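Local coordinates for methanol--corrinoid protein co-methyltransferase (Methanosarcina barkeri, PDB 2I2X) that transfers the methyl group of methanol to the cob(I)amide carried by its partner corrinoid protein MtaC, a zinc-dependent step of methanogenesis, at residues Leu32-Tyr45 and Gly77-Gln89. Residues are numbered along the deposited sequence; the frame is centred on the assembly and turned at random.
With K (potassium ion), chain S.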
# COMPACT_ATOMS: atom_id res chain seq x y z
N LEU A 32 -9.31 13.79 -21.26
CA LEU A 32 -7.95 13.33 -20.90
C LEU A 32 -6.97 13.34 -22.08
O LEU A 32 -7.34 13.07 -23.24
CB LEU A 32 -7.98 11.93 -20.29
CG LEU A 32 -6.69 11.56 -19.53
CD1 LEU A 32 -6.55 12.37 -18.23
CD2 LEU A 32 -6.54 10.05 -19.26
N GLU A 33 -5.71 13.64 -21.80
CA GLU A 33 -4.68 13.54 -22.82
C GLU A 33 -3.43 12.90 -22.26
O GLU A 33 -3.02 13.18 -21.12
CB GLU A 33 -4.38 14.89 -23.44
CG GLU A 33 -5.55 15.51 -24.24
CD GLU A 33 -5.18 16.85 -24.83
OE1 GLU A 33 -4.07 17.33 -24.51
OE2 GLU A 33 -5.97 17.43 -25.62
N ILE A 34 -2.86 12.01 -23.07
CA ILE A 34 -1.78 11.14 -22.62
C ILE A 34 -0.53 11.40 -23.44
O ILE A 34 -0.59 11.36 -24.67
CB ILE A 34 -2.19 9.66 -22.71
CG1 ILE A 34 -3.57 9.48 -22.08
CG2 ILE A 34 -1.14 8.77 -22.04
CD1 ILE A 34 -4.21 8.17 -22.36
N GLY A 35 0.58 11.68 -22.75
CA GLY A 35 1.83 12.07 -23.37
C GLY A 35 1.78 13.51 -23.81
O GLY A 35 2.59 13.95 -24.63
N ALA A 36 0.86 14.27 -23.23
CA ALA A 36 0.61 15.67 -23.59
C ALA A 36 1.24 16.74 -22.66
O ALA A 36 0.80 17.89 -22.65
CB ALA A 36 -0.93 15.91 -23.69
N GLY A 37 2.26 16.40 -21.89
CA GLY A 37 2.79 17.41 -20.98
C GLY A 37 2.37 17.18 -19.53
O GLY A 37 2.48 18.07 -18.73
N TYR A 38 1.86 15.98 -19.19
CA TYR A 38 1.62 15.61 -17.79
C TYR A 38 1.49 14.09 -17.59
O TYR A 38 0.83 13.42 -18.39
CB TYR A 38 0.41 16.33 -17.19
CG TYR A 38 -0.93 16.09 -17.86
CD1 TYR A 38 -1.39 16.92 -18.88
CD2 TYR A 38 -1.73 15.04 -17.45
CE1 TYR A 38 -2.64 16.70 -19.49
CE2 TYR A 38 -2.98 14.81 -18.04
CZ TYR A 38 -3.44 15.64 -19.05
OH TYR A 38 -4.70 15.41 -19.58
N THR A 39 2.09 13.58 -16.51
CA THR A 39 1.94 12.17 -16.16
C THR A 39 0.57 11.94 -15.52
O THR A 39 0.00 12.85 -14.92
CB THR A 39 3.04 11.72 -15.19
OG1 THR A 39 3.01 12.53 -14.01
CG2 THR A 39 4.43 11.81 -15.86
N ILE A 40 0.03 10.73 -15.66
CA ILE A 40 -1.30 10.42 -15.13
C ILE A 40 -1.26 9.13 -14.31
O ILE A 40 -0.71 8.12 -14.78
CB ILE A 40 -2.32 10.20 -16.24
CG1 ILE A 40 -2.43 11.42 -17.14
CG2 ILE A 40 -3.67 9.90 -15.65
CD1 ILE A 40 -2.79 11.03 -18.57
N PRO A 41 -1.85 9.15 -13.09
CA PRO A 41 -1.90 7.89 -12.35
C PRO A 41 -2.92 6.94 -12.97
O PRO A 41 -3.96 7.37 -13.46
CB PRO A 41 -2.34 8.32 -10.94
CG PRO A 41 -3.12 9.60 -11.16
CD PRO A 41 -2.48 10.27 -12.35
N GLU A 42 -2.60 5.65 -12.94
CA GLU A 42 -3.47 4.60 -13.49
C GLU A 42 -3.65 3.55 -12.39
O GLU A 42 -2.71 2.81 -12.06
CB GLU A 42 -2.86 3.98 -14.76
CG GLU A 42 -3.68 2.80 -15.41
CD GLU A 42 -3.44 2.59 -16.96
OE1 GLU A 42 -2.33 2.88 -17.51
OE2 GLU A 42 -4.38 2.14 -17.65
N ILE A 43 -4.84 3.48 -11.83
CA ILE A 43 -5.07 2.57 -10.71
C ILE A 43 -5.64 1.22 -11.18
O ILE A 43 -6.55 1.17 -12.02
CB ILE A 43 -5.95 3.23 -9.59
CG1 ILE A 43 -6.09 2.32 -8.37
CG2 ILE A 43 -7.31 3.67 -10.16
CD1 ILE A 43 -4.84 2.19 -7.46
N ASN A 44 -5.09 0.15 -10.60
CA ASN A 44 -5.49 -1.23 -10.89
C ASN A 44 -6.02 -1.87 -9.62
O ASN A 44 -5.83 -1.32 -8.53
CB ASN A 44 -4.33 -2.02 -11.45
CG ASN A 44 -4.22 -1.88 -12.95
OD1 ASN A 44 -4.91 -2.59 -13.69
ND2 ASN A 44 -3.41 -0.93 -13.41
N TYR A 45 -6.71 -3.01 -9.77
CA TYR A 45 -7.52 -3.60 -8.69
C TYR A 45 -8.05 -4.96 -9.13
O TYR A 45 -8.22 -5.19 -10.32
CB TYR A 45 -8.71 -2.71 -8.34
CG TYR A 45 -9.33 -2.03 -9.55
CD1 TYR A 45 -10.29 -2.66 -10.32
CD2 TYR A 45 -8.95 -0.75 -9.91
CE1 TYR A 45 -10.83 -2.02 -11.44
CE2 TYR A 45 -9.48 -0.12 -11.00
CZ TYR A 45 -10.42 -0.75 -11.76
OH TYR A 45 -10.93 -0.09 -12.85
N GLY A 77 -7.48 16.73 -4.40
CA GLY A 77 -7.23 17.77 -5.39
C GLY A 77 -6.53 17.31 -6.66
O GLY A 77 -6.01 18.12 -7.42
N PHE A 78 -6.51 16.01 -6.90
CA PHE A 78 -5.80 15.50 -8.09
C PHE A 78 -6.57 15.80 -9.37
O PHE A 78 -7.79 15.60 -9.41
CB PHE A 78 -5.48 14.01 -7.93
CG PHE A 78 -4.53 13.73 -6.79
CD1 PHE A 78 -3.31 14.41 -6.70
CD2 PHE A 78 -4.87 12.81 -5.77
CE1 PHE A 78 -2.43 14.16 -5.67
CE2 PHE A 78 -3.99 12.54 -4.73
CZ PHE A 78 -2.77 13.21 -4.69
N PRO A 79 -5.89 16.32 -10.40
CA PRO A 79 -6.60 16.77 -11.61
C PRO A 79 -6.94 15.68 -12.65
O PRO A 79 -7.72 15.96 -13.57
CB PRO A 79 -5.59 17.76 -12.24
CG PRO A 79 -4.28 17.13 -11.97
CD PRO A 79 -4.44 16.57 -10.52
N ALA A 80 -6.36 14.48 -12.53
CA ALA A 80 -6.56 13.42 -13.55
C ALA A 80 -6.34 12.00 -13.03
O ALA A 80 -5.61 11.76 -12.07
CB ALA A 80 -5.68 13.67 -14.78
N ILE A 81 -7.00 11.05 -13.67
CA ILE A 81 -6.85 9.69 -13.23
C ILE A 81 -7.34 8.72 -14.30
O ILE A 81 -8.32 9.00 -14.99
CB ILE A 81 -7.56 9.48 -11.87
CG1 ILE A 81 -7.02 8.23 -11.14
CG2 ILE A 81 -9.05 9.60 -11.97
CD1 ILE A 81 -7.79 7.06 -11.41
N ILE A 82 -6.66 7.58 -14.44
CA ILE A 82 -7.15 6.51 -15.33
C ILE A 82 -7.47 5.30 -14.46
O ILE A 82 -6.66 4.95 -13.59
CB ILE A 82 -6.08 6.10 -16.34
CG1 ILE A 82 -5.83 7.23 -17.34
CG2 ILE A 82 -6.48 4.81 -17.04
CD1 ILE A 82 -4.50 7.10 -18.13
N LEU A 83 -8.63 4.67 -14.68
CA LEU A 83 -8.92 3.38 -14.04
C LEU A 83 -8.67 2.24 -15.02
O LEU A 83 -9.12 2.28 -16.19
CB LEU A 83 -10.37 3.35 -13.52
CG LEU A 83 -10.76 4.26 -12.32
CD1 LEU A 83 -11.10 5.76 -12.67
CD2 LEU A 83 -11.90 3.62 -11.50
N GLU A 84 -7.92 1.23 -14.59
CA GLU A 84 -7.75 0.07 -15.41
C GLU A 84 -8.42 -1.16 -14.80
O GLU A 84 -8.03 -1.61 -13.70
CB GLU A 84 -6.27 -0.22 -15.73
CG GLU A 84 -6.13 -1.55 -16.53
CD GLU A 84 -4.72 -2.02 -16.78
OE1 GLU A 84 -3.76 -1.42 -16.25
OE2 GLU A 84 -4.58 -3.02 -17.51
N THR A 85 -9.38 -1.72 -15.53
CA THR A 85 -10.03 -2.97 -15.15
C THR A 85 -9.45 -4.14 -15.94
O THR A 85 -9.70 -4.27 -17.14
CB THR A 85 -11.56 -2.91 -15.39
OG1 THR A 85 -12.09 -1.73 -14.77
CG2 THR A 85 -12.26 -4.12 -14.81
N GLU A 86 -8.68 -4.99 -15.27
CA GLU A 86 -8.21 -6.23 -15.87
C GLU A 86 -9.25 -7.29 -15.69
O GLU A 86 -9.40 -7.79 -14.60
CB GLU A 86 -6.92 -6.71 -15.22
CG GLU A 86 -5.78 -5.75 -15.45
CD GLU A 86 -4.47 -6.22 -14.89
OE1 GLU A 86 -4.37 -6.46 -13.66
OE2 GLU A 86 -3.51 -6.35 -15.68
N HIS A 87 -9.93 -7.66 -16.77
CA HIS A 87 -10.96 -8.71 -16.72
C HIS A 87 -10.55 -9.91 -15.88
O HIS A 87 -9.49 -10.46 -16.07
CB HIS A 87 -11.32 -9.16 -18.14
CG HIS A 87 -12.17 -8.17 -18.88
ND1 HIS A 87 -12.97 -8.54 -19.94
CD2 HIS A 87 -12.37 -6.84 -18.71
CE1 HIS A 87 -13.61 -7.47 -20.40
NE2 HIS A 87 -13.26 -6.43 -19.68
N VAL A 88 -11.38 -10.28 -14.89
CA VAL A 88 -11.41 -11.67 -14.42
C VAL A 88 -11.91 -12.51 -15.60
O VAL A 88 -12.63 -12.00 -16.47
CB VAL A 88 -12.34 -11.90 -13.19
CG1 VAL A 88 -11.84 -11.13 -11.98
CG2 VAL A 88 -13.77 -11.54 -13.53
N GLN A 89 -11.56 -13.79 -15.64
CA GLN A 89 -11.78 -14.60 -16.86
C GLN A 89 -13.24 -14.57 -17.29
O GLN A 89 -13.54 -14.51 -18.50
CB GLN A 89 -11.28 -16.04 -16.67
CG GLN A 89 -11.99 -16.83 -15.55
CD GLN A 89 -13.38 -17.37 -15.95
OE1 GLN A 89 -13.71 -17.52 -17.15
NE2 GLN A 89 -14.21 -17.67 -14.94
K K S . -1.63 -7.67 -15.23
O HOH W 1 -7.09 -3.91 -12.76
O HOH W 2 -5.73 -6.34 -11.42
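Ala-80 sets its methyl group against Leu-32 CD1, with the ring of Tyr-38 and CG2 of Ile-40 a little farther off. Ile-81, on the face toward helix 55-76, brings CD1 to 3.6 Å from Ile-43 CG2. Across the strand, Ile-82 takes Leu-32 CD2 on its CG1 at 3.5 Å, the two side chains crossing at about a right angle, while Ile-40 CG2 touches both CG1 and CD1. Ile-82 N bonds to Pro-41 O, Ile-82 O accepts Ile-43 N, and Glu-84 N bonds to Ile-43 O. These bonds join 40-43 and 80-86, parallel neighbours in the TIM barrel; with helix 55-76 between them they form a beta-alpha-beta unit. Leu-83 CB lies near the ring plane of Tyr-45, 3.5 Å from OH. Glu-84 runs out extended, its OE1 gripped by Asn-44 ND2 at 2.9 Å from above the carboxylate plane; the amide is turned 70° to that plane. Glu-42 OE2 comes within 3.9 Å of the same OE1, a like-charge approach probably eased by Arg-123 and Lys-267, which pair with Glu-42 and Glu-84 respectively; Thr-285 bonds Glu-42 OE1 and Thr-125 Glu-84 OE2. Tyr-45, its CG wedged between backbone N and carbonyl carbon (chi1 37°), lays one ring face over Glu-84 O, 3.2 Å from CZ, and hydrogen-bonds Thr-85 OG1 through OH at 2.8 Å. A leucine in its place would probably leave Thr-85 OG1 with its other partner, Gln-105, and Glu-84 O without aromatic cover. Glu-86 binds potassium through OE2 at 2.3 Å, beside Glu-164 and Glu-313, close to zinc and corrinoid; Lys-267 also bonds OE2, and a water lies within hydrogen-bonding distance of Glu-86 OE1 and Tyr-45 O.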